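Side-chain contacts in putative Zn-dependent exopeptidase (Bacteroides vulgatus ATCC 8482, PDB 3GUX), which probably acts as a zinc-dependent aminopeptidase of peptidase family M28, removing residues from the N-terminal end of peptide chains: residues Asp25-Ser28 with Ala29-Ile33; Ala48-Glu51 with Cys52-Leu56; Ile229-Lys232 with Ala233-Gly237. All coordinates share one frame; numbering follows the deposited sequence. Where two conformers were deposited one is given.

Contact 1 of 3, residues Asp25-Ser28 with Ala29-Ile33; sequences DADS and AYQYI
Ser28 and Tyr32, one helical turn apart, meet where the serine hydroxyl reaches the far end of the tyrosine ring. Ser28 OG lies 3.4 Å from Tyr32 CZ and 3.2 Å from Tyr32 OH. Nearer the backbone, the carbonyl oxygen Ser28 O sits 3.3 Å above the plane of the Tyr32 ring, displaced toward its rim, while accepting from Tyr32 N. One peptide oxygen therefore receives the helical N-H and touches the ring of the same residue. Tyr32 reaches back because its CG is turned anti to the carbonyl carbon (chi1 -57°), which sends the ring toward the preceding turn. The serine hydroxyl has its main partner in Glu139 of helix 131-146, and Leu138 and Arg142 of that helix also touch Tyr32. With an alanine here the ring is gone, which would probably leave Ser28 O without its cover and open a gap toward Leu138 and Arg142.

In the conformer of Asp27 described here, one of two, Asp27 and Gln31 run side by side in the same direction, the carboxylate and amide planes 71° apart, with Asp27 OD1 3.9 Å from Gln31 OE1. In that copy the carboxylate finds its charge partner in Arg296, which also makes a cation-pi contact with Tyr30. At the start of the helix Asp25 OD1 accepts from Ser28 N at 3.0 Å with its anti lone pair, and Asp25 O takes the N-H of Ala29. This is a helix N-terminus closed by an aspartate N-cap, laid against helices 131-146 and 296-311.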
ATOM      1  N   ASP A  25      -1.523  -8.202  13.624  1.00 15.26           N
ATOM      2  CA  ASP A  25      -1.042  -7.659  14.919  1.00 13.71           C
ATOM      3  C   ASP A  25      -0.824  -6.167  14.805  1.00 12.14           C
ATOM      4  O   ASP A  25       0.174  -5.709  14.209  1.00 11.18           O
ATOM      5  CB  ASP A  25       0.237  -8.367  15.369  1.00 15.51           C
ATOM      6  CG  ASP A  25       0.526  -8.168  16.857  1.00 19.79           C
ATOM      7  OD1 ASP A  25       0.944  -7.076  17.248  1.00 16.69           O
ATOM      8  OD2 ASP A  25       0.267  -9.107  17.632  1.00 32.32           O
ATOM      9  N   ALA A  26      -1.781  -5.406  15.333  1.00 10.56           N
ATOM     10  CA  ALA A  26      -1.718  -3.949  15.277  1.00 12.89           C
ATOM     11  C   ALA A  26      -0.546  -3.343  16.061  1.00 14.60           C
ATOM     12  O   ALA A  26      -0.054  -2.258  15.645  1.00 14.25           O
ATOM     13  CB  ALA A  26      -3.049  -3.330  15.710  1.00 15.39           C
ATOM     14  N   ASP A  27      -0.100  -3.967  17.162  0.50 12.77           N
ATOM     15  CA  ASP A  27       1.064  -3.417  17.881  0.50 13.45           C
ATOM     16  C   ASP A  27       2.342  -3.604  17.050  0.50 13.20           C
ATOM     17  O   ASP A  27       3.235  -2.777  17.102  0.50 13.56           O
ATOM     18  CB  ASP A  27       1.263  -4.015  19.273  0.50 13.25           C
ATOM     19  CG  ASP A  27       2.301  -3.257  20.067  0.50 11.49           C
ATOM     20  OD1 ASP A  27       2.193  -2.014  20.152  0.50 12.79           O
ATOM     21  OD2 ASP A  27       3.235  -3.889  20.591  0.50 11.95           O
ATOM     22  N   SER A  28       2.428  -4.702  16.304  1.00 14.83           N
ATOM     23  CA  SER A  28       3.539  -4.940  15.401  1.00 14.92           C
ATOM     24  C   SER A  28       3.539  -3.855  14.296  1.00 11.86           C
ATOM     25  O   SER A  28       4.558  -3.234  14.087  1.00  9.36           O
ATOM     26  CB  SER A  28       3.455  -6.349  14.822  1.00 16.45           C
ATOM     27  OG  SER A  28       4.575  -6.633  14.027  1.00 23.07           O
ATOM     28  N   ALA A  29       2.380  -3.592  13.671  1.00 11.97           N
ATOM     29  CA  ALA A  29       2.278  -2.550  12.630  1.00 12.79           C
ATOM     30  C   ALA A  29       2.657  -1.192  13.223  1.00 14.77           C
ATOM     31  O   ALA A  29       3.385  -0.439  12.613  1.00 12.79           O
ATOM     32  CB  ALA A  29       0.871  -2.503  11.974  1.00 11.77           C
ATOM     33  N   TYR A  30       2.176  -0.907  14.432  1.00 13.96           N
ATOM     34  CA  TYR A  30       2.500   0.339  15.139  1.00 13.41           C
ATOM     35  C   TYR A  30       4.013   0.525  15.278  1.00 13.91           C
ATOM     36  O   TYR A  30       4.533   1.608  15.007  1.00 11.67           O
ATOM     37  CB  TYR A  30       1.824   0.349  16.527  1.00 15.07           C
ATOM     38  CG  TYR A  30       1.942   1.666  17.276  1.00 11.97           C
ATOM     39  CD1 TYR A  30       3.075   1.982  17.993  1.00 10.48           C
ATOM     40  CD2 TYR A  30       0.912   2.602  17.225  1.00 16.22           C
ATOM     41  CE1 TYR A  30       3.168   3.183  18.648  1.00 17.38           C
ATOM     42  CE2 TYR A  30       0.989   3.786  17.901  1.00 18.91           C
ATOM     43  CZ  TYR A  30       2.111   4.079  18.597  1.00 16.18           C
ATOM     44  OH  TYR A  30       2.209   5.285  19.255  1.00 24.71           O
ATOM     45  N   GLN A  31       4.720  -0.529  15.679  1.00 12.78           N
ATOM     46  CA  GLN A  31       6.167  -0.451  15.797  1.00 16.00           C
ATOM     47  C   GLN A  31       6.906  -0.212  14.469  1.00 14.06           C
ATOM     48  O   GLN A  31       7.915   0.523  14.442  1.00 12.07           O
ATOM     49  CB  GLN A  31       6.711  -1.707  16.495  1.00 18.93           C
ATOM     50  CG  GLN A  31       6.246  -1.852  17.950  1.00 25.71           C
ATOM     51  CD  GLN A  31       6.495  -0.612  18.810  1.00 32.63           C
ATOM     52  OE1 GLN A  31       5.688  -0.309  19.682  1.00 51.46           O
ATOM     53  NE2 GLN A  31       7.597   0.113  18.558  1.00 33.68           N
ATOM     54  N   TYR A  32       6.402  -0.809  13.386  1.00 13.31           N
ATOM     55  CA  TYR A  32       6.981  -0.565  12.053  1.00 13.28           C
ATOM     56  C   TYR A  32       6.763   0.899  11.665  1.00 11.65           C
ATOM     57  O   TYR A  32       7.592   1.485  11.020  1.00  9.38           O
ATOM     58  CB  TYR A  32       6.419  -1.505  10.970  1.00 13.69           C
ATOM     59  CG  TYR A  32       6.589  -2.978  11.260  1.00 10.80           C
ATOM     60  CD1 TYR A  32       7.772  -3.493  11.810  1.00 14.37           C
ATOM     61  CD2 TYR A  32       5.585  -3.873  10.946  1.00 11.32           C
ATOM     62  CE1 TYR A  32       7.906  -4.860  12.067  1.00 11.01           C
ATOM     63  CE2 TYR A  32       5.721  -5.221  11.187  1.00 10.70           C
ATOM     64  CZ  TYR A  32       6.878  -5.699  11.747  1.00 14.38           C
ATOM     65  OH  TYR A  32       6.981  -7.029  11.989  1.00 16.01           O
ATOM     66  N   ILE A  33       5.644   1.482  12.081  1.00 11.84           N
ATOM     67  CA  ILE A  33       5.411   2.888  11.844  1.00 11.47           C
ATOM     68  C   ILE A  33       6.404   3.729  12.652  1.00  9.55           C
ATOM     69  O   ILE A  33       7.030   4.653  12.100  1.00 10.20           O
ATOM     70  CB  ILE A  33       3.968   3.301  12.139  1.00 12.25           C
ATOM     71  CG1 ILE A  33       3.041   2.565  11.161  1.00 12.68           C
ATOM     72  CG2 ILE A  33       3.853   4.858  12.060  1.00 14.05           C
ATOM     73  CD1 ILE A  33       1.562   2.586  11.454  1.00  9.41           C
TER

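Contact 2 of 3, residues Ala48-Glu51 with Cys52-Leu56; sequences AHKE and CGEYL. With ACT (acetate ion), chain C.
Near the start of helix 47-62, Lys50 and Glu54 sit one turn apart on its outer side, while His49, Cys52 and Leu56 face the protein. The two charged chains cross obliquely, and the contact is made by carbon: Glu54 OE2 lies 3.7 Å from both CG and CE of Lys50. Lys50 NZ remains 4.8 Å from Glu54 OE2, so opposite charges are close without pairing. Lys50 is extended throughout, with CG anti to the backbone N (chi1 -171°), and this carries NZ past the carboxylate. Glu54 CG also rests on Lys50 O at 3.4 Å, close to where that oxygen accepts from Glu54 N.

On the buried side, Cys52 CB touches Ala48 O at 3.3 Å, and Gly53 N donates to His49 O. The imidazole of His49 is held at both nitrogens. ND1 of His49 gives a nearly straight bond, 172° at the hydrogen, to an acetate oxygen (ACT O) 2.8 Å away in the ring plane, whereas NE2 is bonded to Asp159. Trp105 stacks on the same ring, so its rotation is probably well fixed. The acetate, probably from the crystallisation liquor, also lies 3.2 Å from Lys50 CB through that oxygen, ACT O. Together these contacts make an amphipathic surface helix: i to i+4 carbonyl bonds along its axis, charged chains outward, and an inner side packed on helices 26-37 and 131-146.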
ATOM      1  N   ALA A  48      17.934  10.448   5.846  1.00 13.35           N
ATOM      2  CA  ALA A  48      16.797   9.770   6.479  1.00 15.16           C
ATOM      3  C   ALA A  48      16.104   8.842   5.492  1.00 15.70           C
ATOM      4  O   ALA A  48      15.789   7.700   5.815  1.00 14.08           O
ATOM      5  CB  ALA A  48      15.801  10.774   7.014  1.00 17.70           C
ATOM      6  N   HIS A  49      15.881   9.352   4.277  1.00 14.28           N
ATOM      7  CA  HIS A  49      15.222   8.604   3.199  1.00 13.50           C
ATOM      8  C   HIS A  49      16.048   7.381   2.768  1.00 13.04           C
ATOM      9  O   HIS A  49      15.523   6.277   2.590  1.00 12.12           O
ATOM     10  CB  HIS A  49      14.936   9.567   2.031  1.00 12.69           C
ATOM     11  CG  HIS A  49      14.258   8.951   0.836  1.00 12.99           C
ATOM     12  ND1 HIS A  49      14.951   8.278  -0.138  1.00 11.11           N
ATOM     13  CD2 HIS A  49      12.974   9.001   0.406  1.00 12.97           C
ATOM     14  CE1 HIS A  49      14.129   7.913  -1.097  1.00 16.43           C
ATOM     15  NE2 HIS A  49      12.918   8.326  -0.787  1.00 13.01           N
ATOM     16  N   LYS A  50      17.348   7.547   2.708  1.00 12.03           N
ATOM     17  CA  LYS A  50      18.206   6.460   2.276  1.00 12.33           C
ATOM     18  C   LYS A  50      18.177   5.294   3.246  1.00 13.87           C
ATOM     19  O   LYS A  50      17.990   4.145   2.821  1.00 11.13           O
ATOM     20  CB  LYS A  50      19.631   6.954   2.106  1.00 10.54           C
ATOM     21  CG  LYS A  50      20.535   5.939   1.450  1.00 12.49           C
ATOM     22  CD  LYS A  50      21.938   6.511   1.244  1.00 17.32           C
ATOM     23  CE  LYS A  50      22.900   5.445   0.762  1.00 14.77           C
ATOM     24  NZ  LYS A  50      24.266   5.980   0.537  1.00 15.94           N
ATOM     25  N   GLU A  51      18.391   5.630   4.519  1.00 14.02           N
ATOM     26  CA  GLU A  51      18.391   4.684   5.620  1.00 15.36           C
ATOM     27  C   GLU A  51      17.027   4.004   5.718  1.00 14.78           C
ATOM     28  O   GLU A  51      16.931   2.784   5.738  1.00 11.02           O
ATOM     29  CB  GLU A  51      18.749   5.398   6.943  1.00 16.26           C
ATOM     30  CG  GLU A  51      20.256   5.824   7.091  1.00 23.04           C
ATOM     31  CD  GLU A  51      20.523   6.841   8.221  1.00 22.17           C
ATOM     32  OE1 GLU A  51      19.591   7.181   8.993  1.00 23.24           O
ATOM     33  OE2 GLU A  51      21.667   7.338   8.319  1.00 22.00           O
ATOM     34  N   CYS A  52      15.957   4.782   5.724  1.00 14.80           N
ATOM     35  CA  CYS A  52      14.646   4.149   5.804  1.00 11.83           C
ATOM     36  C   CYS A  52      14.434   3.169   4.633  1.00 13.44           C
ATOM     37  O   CYS A  52      13.955   2.087   4.844  1.00 10.42           O
ATOM     38  CB  CYS A  52      13.575   5.206   5.849  1.00  9.78           C
ATOM     39  SG  CYS A  52      11.916   4.533   6.165  1.00 13.02           S
ATOM     40  N   GLY A  53      14.813   3.531   3.405  1.00 14.73           N
ATOM     41  CA  GLY A  53      14.697   2.600   2.243  1.00 14.24           C
ATOM     42  C   GLY A  53      15.410   1.268   2.460  1.00 16.51           C
ATOM     43  O   GLY A  53      14.881   0.178   2.131  1.00 18.01           O
ATOM     44  N   GLU A  54      16.598   1.346   3.048  1.00 17.36           N
ATOM     45  CA  GLU A  54      17.361   0.147   3.372  1.00 19.63           C
ATOM     46  C   GLU A  54      16.586  -0.685   4.402  1.00 20.79           C
ATOM     47  O   GLU A  54      16.484  -1.906   4.257  1.00 22.39           O
ATOM     48  CB  GLU A  54      18.758   0.510   3.889  1.00 18.46           C
ATOM     49  CG  GLU A  54      19.640   1.199   2.848  1.00 21.52           C
ATOM     50  CD  GLU A  54      20.919   1.786   3.431  1.00 26.59           C
ATOM     51  OE1 GLU A  54      21.310   1.366   4.543  1.00 35.98           O
ATOM     52  OE2 GLU A  54      21.557   2.646   2.767  1.00 23.16           O
ATOM     53  N   TYR A  55      16.044  -0.026   5.430  1.00 20.74           N
ATOM     54  CA  TYR A  55      15.240  -0.704   6.459  1.00 20.34           C
ATOM     55  C   TYR A  55      14.060  -1.462   5.845  1.00 19.58           C
ATOM     56  O   TYR A  55      13.855  -2.631   6.157  1.00 22.69           O
ATOM     57  CB  TYR A  55      14.733   0.290   7.532  1.00 19.04           C
ATOM     58  CG  TYR A  55      13.641  -0.283   8.444  1.00 19.27           C
ATOM     59  CD1 TYR A  55      13.948  -1.167   9.472  1.00 13.49           C
ATOM     60  CD2 TYR A  55      12.296   0.086   8.276  1.00 12.47           C
ATOM     61  CE1 TYR A  55      12.932  -1.680  10.313  1.00 10.97           C
ATOM     62  CE2 TYR A  55      11.310  -0.395   9.088  1.00  9.21           C
ATOM     63  CZ  TYR A  55      11.626  -1.291  10.095  1.00 13.64           C
ATOM     64  OH  TYR A  55      10.622  -1.766  10.886  1.00 18.90           O
ATOM     65  N   LEU A  56      13.318  -0.808   4.953  1.00 17.65           N
ATOM     66  CA  LEU A  56      12.143  -1.416   4.316  1.00 16.53           C
ATOM     67  C   LEU A  56      12.503  -2.585   3.395  1.00 16.01           C
ATOM     68  O   LEU A  56      11.846  -3.632   3.424  1.00 12.01           O
ATOM     69  CB  LEU A  56      11.335  -0.361   3.542  1.00 15.77           C
ATOM     70  CG  LEU A  56      10.693   0.732   4.375  1.00 14.91           C
ATOM     71  CD1 LEU A  56      10.006   1.724   3.476  1.00 12.90           C
ATOM     72  CD2 LEU A  56       9.697   0.057   5.365  1.00 11.74           C
TER
HETATM   73  C   ACT C 335      18.423   8.550  -1.027  1.00 66.30           C
HETATM   74  O   ACT C 335      17.717   7.807  -0.333  1.00 65.91           O
HETATM   75  OXT ACT C 335      19.034   8.019  -1.987  1.00 66.87           O
HETATM   76  CH3 ACT C 335      18.510   9.998  -0.708  1.00 63.87           C

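Contact 3 of 3, residues Ile229-Lys232 with Ala233-Gly237; sequences IWKK and AHELG
Four i to i+4 bonds, from Ala233 N to Ile229 O through Leu236 N to Lys232 O, carry the last two turns of helix 223-236 into Gly237, whose positive phi (96°) completes a Schellman motif.

In the conformer described here, one of two, Glu235 reaches back between two lysines. Its chain passes Lys231 at a slant, with Glu235 OE2 3.3 Å from Lys231 CE but 4.3 Å from Lys231 NZ, beyond a salt bridge. Lys232 meets this copy of the glutamate at about a right angle: bent at chi2 and chi3 (64° and 71°), it curls so that Lys232 NZ makes a long salt bridge to Glu235 OE1 at 3.9 Å. Lys232 also slants across Leu236, CG 3.9 Å from Leu236 CD1, and its chain packs on Asp308 and Val309 of helix 296-311.

His234 brings the edge of its ring to Trp230 O, CD2 lying 3.3 Å from that oxygen, while NE2 is bonded to Phe242 O. Trp230 NE1 likewise finds a carbonyl, Phe212 O.

With one long salt bridge and one looser charge pair in this conformer, electrostatic attraction between Glu235 and the lysines is probably modest there, and much of their contact is made by lysine methylenes.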
ATOM      1  N   ILE A 229     -14.251  -4.929  -0.429  1.00 13.20           N
ATOM      2  CA  ILE A 229     -13.421  -4.580   0.695  1.00 12.45           C
ATOM      3  C   ILE A 229     -14.266  -3.934   1.814  1.00 13.31           C
ATOM      4  O   ILE A 229     -14.146  -4.301   2.986  1.00  8.82           O
ATOM      5  CB  ILE A 229     -12.252  -3.641   0.229  1.00 12.35           C
ATOM      6  CG1 ILE A 229     -11.281  -4.415  -0.687  1.00 12.67           C
ATOM      7  CG2 ILE A 229     -11.530  -3.048   1.422  1.00 10.96           C
ATOM      8  CD1 ILE A 229     -10.291  -3.514  -1.561  1.00  8.86           C
ATOM      9  N   TRP A 230     -15.150  -3.009   1.445  1.00 13.05           N
ATOM     10  CA  TRP A 230     -16.002  -2.346   2.437  1.00 12.88           C
ATOM     11  C   TRP A 230     -16.998  -3.338   3.035  1.00 12.15           C
ATOM     12  O   TRP A 230     -17.305  -3.247   4.217  1.00 11.87           O
ATOM     13  CB  TRP A 230     -16.722  -1.135   1.849  1.00 12.64           C
ATOM     14  CG  TRP A 230     -16.009   0.188   1.996  1.00 12.83           C
ATOM     15  CD1 TRP A 230     -16.505   1.317   2.595  1.00 12.80           C
ATOM     16  CD2 TRP A 230     -14.688   0.539   1.533  1.00 16.08           C
ATOM     17  NE1 TRP A 230     -15.600   2.337   2.516  1.00 11.78           N
ATOM     18  CE2 TRP A 230     -14.475   1.888   1.877  1.00 10.47           C
ATOM     19  CE3 TRP A 230     -13.667  -0.158   0.874  1.00 11.71           C
ATOM     20  CZ2 TRP A 230     -13.274   2.549   1.606  1.00  8.04           C
ATOM     21  CZ3 TRP A 230     -12.490   0.505   0.585  1.00 16.49           C
ATOM     22  CH2 TRP A 230     -12.309   1.843   0.945  1.00 13.49           C
ATOM     23  N   LYS A 231     -17.461  -4.288   2.216  1.00 11.66           N
ATOM     24  CA  LYS A 231     -18.324  -5.388   2.646  1.00 11.27           C
ATOM     25  C   LYS A 231     -17.663  -6.195   3.737  1.00 11.43           C
ATOM     26  O   LYS A 231     -18.261  -6.451   4.773  1.00  9.43           O
ATOM     27  CB  LYS A 231     -18.669  -6.336   1.464  1.00 12.26           C
ATOM     28  CG  LYS A 231     -19.638  -7.466   1.765  1.00 13.68           C
ATOM     29  CD  LYS A 231     -19.888  -8.368   0.511  1.00 11.52           C
ATOM     30  CE  LYS A 231     -20.688  -9.637   0.907  1.00 14.49           C
ATOM     31  NZ  LYS A 231     -20.659 -10.656  -0.159  1.00 21.59           N
ATOM     32  N   LYS A 232     -16.413  -6.580   3.509  1.00 15.12           N
ATOM     33  CA  LYS A 232     -15.691  -7.404   4.478  1.00 12.66           C
ATOM     34  C   LYS A 232     -15.470  -6.675   5.787  1.00  9.30           C
ATOM     35  O   LYS A 232     -15.613  -7.259   6.856  1.00 10.54           O
ATOM     36  CB  LYS A 232     -14.356  -7.880   3.905  1.00 13.54           C
ATOM     37  CG  LYS A 232     -13.558  -8.822   4.850  1.00 14.52           C
ATOM     38  CD  LYS A 232     -14.236 -10.129   5.149  1.00 13.90           C
ATOM     39  CE  LYS A 232     -14.278 -11.074   3.969  1.00 15.25           C
ATOM     40  NZ  LYS A 232     -14.875 -12.366   4.442  1.00 11.86           N
ATOM     41  N   ALA A 233     -15.153  -5.401   5.701  1.00 10.80           N
ATOM     42  CA  ALA A 233     -14.913  -4.584   6.869  1.00 12.92           C
ATOM     43  C   ALA A 233     -16.149  -4.594   7.781  1.00 10.87           C
ATOM     44  O   ALA A 233     -16.042  -4.786   9.001  1.00 11.93           O
ATOM     45  CB  ALA A 233     -14.557  -3.188   6.446  1.00  6.08           C
ATOM     46  N   HIS A 234     -17.311  -4.411   7.175  1.00 12.31           N
ATOM     47  CA  HIS A 234     -18.582  -4.428   7.931  1.00 12.78           C
ATOM     48  C   HIS A 234     -18.867  -5.772   8.569  1.00 13.51           C
ATOM     49  O   HIS A 234     -19.165  -5.812   9.753  1.00 12.65           O
ATOM     50  CB  HIS A 234     -19.734  -3.931   7.086  1.00 12.41           C
ATOM     51  CG  HIS A 234     -19.786  -2.439   7.011  1.00 16.19           C
ATOM     52  ND1 HIS A 234     -20.792  -1.698   7.594  1.00 10.93           N
ATOM     53  CD2 HIS A 234     -18.922  -1.545   6.472  1.00 11.59           C
ATOM     54  CE1 HIS A 234     -20.564  -0.413   7.389  1.00 20.35           C
ATOM     55  NE2 HIS A 234     -19.428  -0.292   6.720  1.00 18.66           N
ATOM     56  N   GLU A 235     -18.702  -6.842   7.801  0.50 13.08           N
ATOM     57  CA  GLU A 235     -18.850  -8.200   8.298  0.50 14.39           C
ATOM     58  C   GLU A 235     -17.935  -8.537   9.482  0.50 14.85           C
ATOM     59  O   GLU A 235     -18.322  -9.303  10.365  0.50 14.48           O
ATOM     60  CB  GLU A 235     -18.581  -9.175   7.157  0.50 15.27           C
ATOM     61  CG  GLU A 235     -19.663  -9.162   6.101  0.50 14.07           C
ATOM     62  CD  GLU A 235     -19.297  -9.970   4.882  0.50  9.17           C
ATOM     63  OE1 GLU A 235     -18.098 -10.237   4.661  0.50  9.70           O
ATOM     64  OE2 GLU A 235     -20.212 -10.327   4.141  0.50  2.63           O
ATOM     65  N   LEU A 236     -16.737  -7.962   9.493  1.00 13.14           N
ATOM     66  CA  LEU A 236     -15.748  -8.172  10.569  1.00 14.31           C
ATOM     67  C   LEU A 236     -15.998  -7.258  11.771  1.00 12.85           C
ATOM     68  O   LEU A 236     -15.376  -7.441  12.809  1.00 16.80           O
ATOM     69  CB  LEU A 236     -14.319  -7.917  10.092  1.00 15.57           C
ATOM     70  CG  LEU A 236     -13.686  -8.802   9.021  1.00 19.37           C
ATOM     71  CD1 LEU A 236     -12.359  -8.139   8.518  1.00 15.61           C
ATOM     72  CD2 LEU A 236     -13.498 -10.235   9.565  1.00 15.98           C
ATOM     73  N   GLY A 237     -16.895  -6.285  11.646  1.00 12.87           N
ATOM     74  CA  GLY A 237     -17.194  -5.347  12.732  1.00 11.35           C
ATOM     75  C   GLY A 237     -16.451  -4.015  12.668  1.00 10.35           C
ATOM     76  O   GLY A 237     -16.465  -3.259  13.626  1.00 10.20           O
TER

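In the fold
Contact 1 comes first along the chain, at the N-terminal end of helix 26-37, and contact 2 follows on the next helix, 47-62. Contact 3 comes much later, ending helix 223-236. The three are in series, none nesting in or crossing another, and each stays within about two turns of its own helix, so none closes a long loop. Contacts 1 and 2 touch through packing of Tyr32 CD1 on Tyr55 OH, 3.5 Å apart, which joins the first two helices; both also lean on helix 131-146. Contact 3 lies beyond the chain's centre from contact 2, their centres about 34 Å apart. Helix 296-311 is a shared neighbour of contacts 1 and 3.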